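Local coordinates for protein aspartokinase 1, chloroplastic (Arabidopsis thaliana, PDB 2CDQ) that catalyses ATP-dependent phosphorylation of L-aspartate, the first step of the aspartate-family amino acid pathway, and binds lysine and S-adenosylmethionine as allosteric effectors, at residues T328-V336 / F482-E490; G419-G427 / V460-A471. All coordinates share one frame; numbering follows the deposited sequence.

Contact 1 (T328-V336 / F482-E490)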
# COMPACT_ATOMS: atom_id res chain seq x y z
N THR A 328 -12.57 -27.83 3.87
CA THR A 328 -13.91 -28.05 4.42
C THR A 328 -13.87 -27.77 5.92
O THR A 328 -12.89 -28.10 6.60
CB THR A 328 -14.36 -29.52 4.22
OG1 THR A 328 -14.03 -29.95 2.90
CG2 THR A 328 -15.87 -29.68 4.43
N LYS A 329 -14.93 -27.15 6.44
CA LYS A 329 -14.98 -26.81 7.87
C LYS A 329 -13.93 -25.79 8.33
O LYS A 329 -13.85 -25.48 9.52
CB LYS A 329 -14.90 -28.08 8.75
CG LYS A 329 -16.04 -29.08 8.55
CD LYS A 329 -17.24 -28.77 9.44
CE LYS A 329 -18.49 -29.53 8.97
NZ LYS A 329 -18.31 -31.01 9.00
N SER A 330 -13.12 -25.26 7.40
CA SER A 330 -12.15 -24.21 7.74
C SER A 330 -12.70 -22.81 7.50
O SER A 330 -13.07 -22.47 6.37
CB SER A 330 -10.84 -24.40 6.96
OG SER A 330 -10.16 -23.15 6.81
N ILE A 331 -12.76 -22.01 8.56
CA ILE A 331 -13.25 -20.64 8.47
C ILE A 331 -12.16 -19.65 8.87
O ILE A 331 -11.58 -19.01 7.99
CB ILE A 331 -14.56 -20.45 9.28
CG1 ILE A 331 -15.64 -21.37 8.71
CG2 ILE A 331 -15.01 -18.98 9.26
CD1 ILE A 331 -17.05 -21.03 9.11
N LEU A 332 -11.87 -19.52 10.16
CA LEU A 332 -10.73 -18.71 10.59
C LEU A 332 -9.64 -19.64 11.08
O LEU A 332 -9.93 -20.67 11.67
CB LEU A 332 -11.12 -17.71 11.69
CG LEU A 332 -10.16 -16.55 11.98
CD1 LEU A 332 -9.96 -15.63 10.76
CD2 LEU A 332 -10.66 -15.75 13.15
N THR A 333 -8.39 -19.28 10.82
CA THR A 333 -7.27 -20.14 11.20
C THR A 333 -6.61 -19.70 12.51
O THR A 333 -6.44 -20.50 13.43
CB THR A 333 -6.21 -20.22 10.09
OG1 THR A 333 -6.86 -20.38 8.82
CG2 THR A 333 -5.28 -21.39 10.33
N SER A 334 -6.24 -18.42 12.57
CA SER A 334 -5.59 -17.85 13.74
C SER A 334 -5.70 -16.33 13.74
O SER A 334 -5.97 -15.72 12.70
CB SER A 334 -4.12 -18.27 13.79
OG SER A 334 -3.44 -17.69 14.89
N ILE A 335 -5.49 -15.72 14.91
CA ILE A 335 -5.50 -14.28 15.10
C ILE A 335 -4.10 -13.87 15.55
O ILE A 335 -3.56 -14.46 16.49
CB ILE A 335 -6.52 -13.88 16.18
CG1 ILE A 335 -7.94 -14.24 15.73
CG2 ILE A 335 -6.40 -12.39 16.52
CD1 ILE A 335 -8.95 -14.42 16.85
N VAL A 336 -3.52 -12.87 14.89
CA VAL A 336 -2.16 -12.42 15.22
C VAL A 336 -2.15 -10.99 15.74
O VAL A 336 -2.87 -10.13 15.23
CB VAL A 336 -1.21 -12.54 13.99
CG1 VAL A 336 0.20 -12.07 14.34
CG2 VAL A 336 -1.16 -13.96 13.49
N PHE A 482 -15.06 -16.47 17.17
CA PHE A 482 -14.67 -17.32 16.04
C PHE A 482 -14.32 -18.75 16.41
O PHE A 482 -14.56 -19.67 15.63
CB PHE A 482 -13.49 -16.70 15.29
CG PHE A 482 -13.89 -15.68 14.25
CD1 PHE A 482 -13.78 -14.31 14.52
CD2 PHE A 482 -14.38 -16.08 13.01
CE1 PHE A 482 -14.15 -13.36 13.57
CE2 PHE A 482 -14.75 -15.14 12.06
CZ PHE A 482 -14.64 -13.78 12.33
N PHE A 483 -13.76 -18.94 17.60
CA PHE A 483 -13.25 -20.24 18.01
C PHE A 483 -13.99 -20.82 19.22
O PHE A 483 -13.80 -21.99 19.56
CB PHE A 483 -11.75 -20.16 18.29
CG PHE A 483 -10.94 -19.75 17.10
CD1 PHE A 483 -10.41 -18.46 17.02
CD2 PHE A 483 -10.71 -20.63 16.05
CE1 PHE A 483 -9.66 -18.07 15.92
CE2 PHE A 483 -9.96 -20.25 14.95
CZ PHE A 483 -9.43 -18.96 14.88
N GLU A 484 -14.82 -20.01 19.86
CA GLU A 484 -15.53 -20.46 21.05
C GLU A 484 -17.05 -20.47 20.87
O GLU A 484 -17.78 -20.92 21.77
CB GLU A 484 -15.12 -19.62 22.27
CG GLU A 484 -13.67 -19.80 22.69
CD GLU A 484 -13.27 -18.89 23.84
OE1 GLU A 484 -13.88 -19.00 24.93
OE2 GLU A 484 -12.34 -18.08 23.66
N SER A 485 -17.52 -20.00 19.72
CA SER A 485 -18.96 -19.96 19.43
C SER A 485 -19.48 -21.24 18.76
O SER A 485 -20.50 -21.21 18.07
CB SER A 485 -19.29 -18.73 18.58
OG SER A 485 -18.91 -17.54 19.23
N GLY A 486 -18.77 -22.35 18.96
CA GLY A 486 -19.15 -23.63 18.38
C GLY A 486 -18.87 -23.72 16.89
O GLY A 486 -18.23 -22.83 16.32
N ASP A 487 -19.34 -24.80 16.26
CA ASP A 487 -19.15 -25.03 14.83
C ASP A 487 -19.80 -23.90 14.03
O ASP A 487 -21.00 -23.64 14.17
CB ASP A 487 -19.71 -26.40 14.41
CG ASP A 487 -19.39 -26.77 12.96
OD1 ASP A 487 -18.53 -26.12 12.32
OD2 ASP A 487 -20.00 -27.74 12.45
N LEU A 488 -19.01 -23.23 13.20
CA LEU A 488 -19.49 -22.07 12.48
C LEU A 488 -20.02 -22.40 11.07
O LEU A 488 -19.87 -21.62 10.13
CB LEU A 488 -18.43 -20.97 12.44
CG LEU A 488 -18.27 -20.09 13.69
CD1 LEU A 488 -17.18 -19.07 13.45
CD2 LEU A 488 -19.59 -19.40 14.07
N SER A 489 -20.65 -23.57 10.95
CA SER A 489 -21.31 -23.94 9.71
C SER A 489 -22.71 -23.33 9.62
O SER A 489 -23.72 -23.96 9.97
CB SER A 489 -21.35 -25.46 9.53
OG SER A 489 -20.05 -25.95 9.24
N GLU A 490 -22.75 -22.07 9.19
CA GLU A 490 -23.96 -21.44 8.68
C GLU A 490 -23.61 -20.79 7.32
O GLU A 490 -23.67 -19.57 7.14
CB GLU A 490 -24.60 -20.46 9.70
CG GLU A 490 -24.05 -19.02 9.74
CD GLU A 490 -22.71 -18.88 10.45
OE1 GLU A 490 -22.39 -19.73 11.31
OE2 GLU A 490 -21.98 -17.90 10.17
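L332 lies over one face of the F482 ring. Its CD2 is 3.8 Å from the ring centroid, 25° off the normal, in a CH-pi contact. With CG anti to the backbone N (chi1 -164°) and chi2 at 61°, L332 lays its CD2 methyl over the ring. The same methyl reaches F483, with L332 CD2 3.7 Å from F483 CE1. The leucine sits in the corner formed by the two neighbouring rings. Strand 332-339, an outermost strand of the four-stranded ACT sheet within this chain, thus packs against the C-terminal part of helix 468-483 and the loop after it. I335 CD1 is in the F483 ring plane at the edge, 3.8 Å from CE1 of F483. The backbone O of L332 also faces this edge, near CE2. I331 CD1 packs on L488 CB at 3.6 Å, the side chains crossing at about a right angle. T333 OG1 bonds to E279 and S334 OG to the backbone O of L259, on the side turned away from the helix.

The other end is looser and open to solvent. K329 CE is 3.9 Å from S489 OG. K329 NZ stays 5.0 Å from D487 OD2, close without pairing. S489 OG makes a weak hydrogen bond to D487 OD1 within the same loop. Cohesion here is therefore mainly apolar and aromatic. K329 and D487 on the exposed side probably add only a weak, long-range attraction.

Contact 2 (G419-G427 / V460-A471); sequences GRAIISLIG and VNISFIVNEAEA
L425 overlaps the ring of F464, its CD2 3.6 Å from CE1 and meeting the ring obliquely. The two residues belong to adjacent antiparallel strands, 420-427 and 461-467, the central pair of the four-stranded sheet in this ACT domain. Hydrogen-bonded pairs A421-V466, I423-F464 and L425-I462 each carry two backbone bonds; F464 N to I423 O, at 2.8 Å and 175°, is nearly straight.

One face carries A421, I423, L425, I462, F464 and V466. L425 CB packs on I462 CG2 at 3.6 Å. I423 and L425 also touch helix 468-483, and the F464 ring meets that of F440 in helix 432-446. This is the buried helix-sheet core of the fold.

The other face is more polar. The hydroxyls of S424 and S463 share a hydrogen bond, OG to OG 3.0 Å. A chi1 of -179° swings the N461 amide beside I426 CD1. Its ND2 makes weak hydrogen bonds to E282 and to E379 of the second subunit. I422 CD1 and I465 CG1 meet at 3.6 Å.

At the far end R420 and N467 run side by side. N467 OD1 sits over the guanidinium face without a hydrogen bond to it, while R420 NH1 bonds to Q451. Where helix 468-483 begins, E468 N donates to G419 O at 3.1 Å.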
# COMPACT_ATOMS: atom_id res chain seq x y z
N GLY A 419 2.01 4.28 19.29
CA GLY A 419 1.12 3.51 20.15
C GLY A 419 -0.11 2.90 19.49
O GLY A 419 -1.18 2.88 20.10
N ARG A 420 0.05 2.43 18.26
CA ARG A 420 -0.98 1.61 17.59
C ARG A 420 -0.63 0.13 17.67
O ARG A 420 0.42 -0.24 18.21
CB ARG A 420 -1.19 2.01 16.11
CG ARG A 420 -1.26 3.51 15.83
CD ARG A 420 -2.52 4.16 16.36
NE ARG A 420 -2.17 5.41 17.03
CZ ARG A 420 -2.95 6.48 17.11
NH1 ARG A 420 -4.15 6.49 16.55
NH2 ARG A 420 -2.51 7.56 17.75
N ALA A 421 -1.49 -0.72 17.12
CA ALA A 421 -1.27 -2.16 17.09
C ALA A 421 -1.99 -2.76 15.90
O ALA A 421 -3.00 -2.22 15.46
CB ALA A 421 -1.76 -2.80 18.39
N ILE A 422 -1.46 -3.87 15.39
CA ILE A 422 -2.06 -4.58 14.26
C ILE A 422 -2.70 -5.88 14.73
O ILE A 422 -2.05 -6.71 15.37
CB ILE A 422 -1.01 -4.98 13.18
CG1 ILE A 422 0.10 -3.92 13.01
CG2 ILE A 422 -1.71 -5.36 11.87
CD1 ILE A 422 -0.01 -3.05 11.80
N ILE A 423 -3.99 -6.07 14.43
CA ILE A 423 -4.62 -7.38 14.53
C ILE A 423 -4.68 -7.96 13.13
O ILE A 423 -5.26 -7.36 12.22
CB ILE A 423 -6.04 -7.31 15.16
CG1 ILE A 423 -5.96 -6.87 16.62
CG2 ILE A 423 -6.77 -8.67 15.05
CD1 ILE A 423 -7.26 -6.31 17.16
N SER A 424 -4.07 -9.12 12.94
CA SER A 424 -4.14 -9.82 11.66
C SER A 424 -5.08 -11.00 11.76
O SER A 424 -4.94 -11.84 12.64
CB SER A 424 -2.75 -10.28 11.21
OG SER A 424 -2.05 -9.26 10.53
N LEU A 425 -6.05 -11.05 10.85
CA LEU A 425 -6.93 -12.20 10.71
C LEU A 425 -6.43 -13.12 9.60
O LEU A 425 -6.37 -12.73 8.44
CB LEU A 425 -8.36 -11.75 10.43
CG LEU A 425 -9.38 -11.67 11.57
CD1 LEU A 425 -8.76 -11.40 12.94
CD2 LEU A 425 -10.46 -10.63 11.23
N ILE A 426 -6.06 -14.34 9.98
CA ILE A 426 -5.60 -15.36 9.04
C ILE A 426 -6.71 -16.39 8.89
O ILE A 426 -7.01 -17.14 9.83
CB ILE A 426 -4.31 -16.07 9.53
CG1 ILE A 426 -3.33 -15.08 10.19
CG2 ILE A 426 -3.69 -16.89 8.41
CD1 ILE A 426 -2.70 -14.05 9.26
N GLY A 427 -7.34 -16.43 7.72
CA GLY A 427 -8.47 -17.33 7.52
C GLY A 427 -8.61 -17.94 6.13
O GLY A 427 -7.67 -17.96 5.33
N VAL A 460 -4.75 -14.67 2.46
CA VAL A 460 -5.34 -15.24 3.68
C VAL A 460 -5.26 -14.26 4.87
O VAL A 460 -5.94 -14.45 5.88
CB VAL A 460 -4.69 -16.61 4.06
CG1 VAL A 460 -5.08 -17.69 3.06
CG2 VAL A 460 -3.17 -16.51 4.14
N ASN A 461 -4.45 -13.21 4.72
CA ASN A 461 -4.12 -12.27 5.79
C ASN A 461 -4.78 -10.91 5.59
O ASN A 461 -4.52 -10.22 4.60
CB ASN A 461 -2.59 -12.11 5.84
CG ASN A 461 -2.10 -11.16 6.94
OD1 ASN A 461 -2.79 -10.22 7.33
ND2 ASN A 461 -0.89 -11.40 7.42
N ILE A 462 -5.63 -10.51 6.52
CA ILE A 462 -6.17 -9.14 6.54
C ILE A 462 -5.82 -8.43 7.84
O ILE A 462 -6.02 -8.98 8.93
CB ILE A 462 -7.70 -9.10 6.25
CG1 ILE A 462 -8.21 -7.66 6.25
CG2 ILE A 462 -8.47 -9.98 7.24
CD1 ILE A 462 -9.72 -7.53 6.17
N SER A 463 -5.29 -7.22 7.73
CA SER A 463 -4.80 -6.49 8.90
C SER A 463 -5.67 -5.29 9.27
O SER A 463 -6.08 -4.52 8.40
CB SER A 463 -3.36 -6.05 8.67
OG SER A 463 -2.51 -7.17 8.48
N PHE A 464 -5.95 -5.16 10.57
CA PHE A 464 -6.57 -3.95 11.12
C PHE A 464 -5.56 -3.21 11.97
O PHE A 464 -4.88 -3.82 12.80
CB PHE A 464 -7.74 -4.27 12.05
CG PHE A 464 -8.73 -5.24 11.50
CD1 PHE A 464 -9.25 -6.23 12.32
CD2 PHE A 464 -9.16 -5.16 10.18
CE1 PHE A 464 -10.17 -7.14 11.84
CE2 PHE A 464 -10.08 -6.07 9.68
CZ PHE A 464 -10.59 -7.06 10.51
N ILE A 465 -5.49 -1.90 11.80
CA ILE A 465 -4.73 -1.07 12.73
C ILE A 465 -5.65 -0.52 13.82
O ILE A 465 -6.67 0.12 13.55
CB ILE A 465 -3.90 0.03 12.03
CG1 ILE A 465 -2.64 -0.58 11.42
CG2 ILE A 465 -3.53 1.14 12.99
CD1 ILE A 465 -2.88 -1.44 10.19
N VAL A 466 -5.26 -0.78 15.06
CA VAL A 466 -6.07 -0.50 16.21
C VAL A 466 -5.18 0.28 17.21
O VAL A 466 -3.99 0.47 16.95
CB VAL A 466 -6.62 -1.85 16.74
CG1 VAL A 466 -5.71 -2.45 17.80
CG2 VAL A 466 -8.05 -1.71 17.21
N ASN A 467 -5.74 0.76 18.32
CA ASN A 467 -4.90 1.34 19.37
C ASN A 467 -4.30 0.29 20.30
O ASN A 467 -4.98 -0.67 20.69
CB ASN A 467 -5.66 2.39 20.19
CG ASN A 467 -5.95 3.64 19.40
OD1 ASN A 467 -5.09 4.15 18.67
ND2 ASN A 467 -7.17 4.15 19.53
N GLU A 468 -3.03 0.47 20.66
CA GLU A 468 -2.32 -0.49 21.52
C GLU A 468 -3.11 -0.87 22.78
O GLU A 468 -3.16 -2.04 23.15
CB GLU A 468 -0.92 0.02 21.87
CG GLU A 468 -0.19 -0.76 22.98
CD GLU A 468 0.26 -2.17 22.58
OE1 GLU A 468 0.75 -2.90 23.48
OE2 GLU A 468 0.16 -2.55 21.39
N ALA A 469 -3.73 0.12 23.41
CA ALA A 469 -4.46 -0.08 24.67
C ALA A 469 -5.71 -0.96 24.55
O ALA A 469 -6.11 -1.59 25.52
CB ALA A 469 -4.81 1.27 25.29
N GLU A 470 -6.33 -0.99 23.37
CA GLU A 470 -7.58 -1.71 23.16
C GLU A 470 -7.36 -3.07 22.48
O GLU A 470 -8.27 -3.90 22.40
CB GLU A 470 -8.55 -0.85 22.34
CG GLU A 470 -8.14 -0.67 20.88
CD GLU A 470 -8.93 0.40 20.14
OE1 GLU A 470 -8.43 0.88 19.11
OE2 GLU A 470 -10.05 0.76 20.58
N ALA A 471 -6.13 -3.27 22.01
CA ALA A 471 -5.76 -4.41 21.18
C ALA A 471 -6.04 -5.77 21.82
O ALA A 471 -6.72 -6.61 21.23
CB ALA A 471 -4.28 -4.31 20.77

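Contacts 1 and 2 share one ACT sheet, in which strand 332-339 pairs antiparallel with 420-427. Their centres are 18 Å apart. Backbone bonds make the join: T333 N to I426 O is 2.7 Å and S424 N to V336 O is 2.8 Å. Helix 468-483 also serves both, with its start in contact 2 and its C-terminal part in contact 1. The chain between 332-339 and 420-427 forms the other four-stranded sheet (341-347, 372-378, 381-386, 413-418), so this sheet takes one strand from a distant part of the sequence. Contact 1 is remote from the annotated sites. In contact 2 the N461 side chain is about 9 Å from a bound lysine, and that of I422 about 5 Å from the side chain of D373, which binds the allosteric effector lysine.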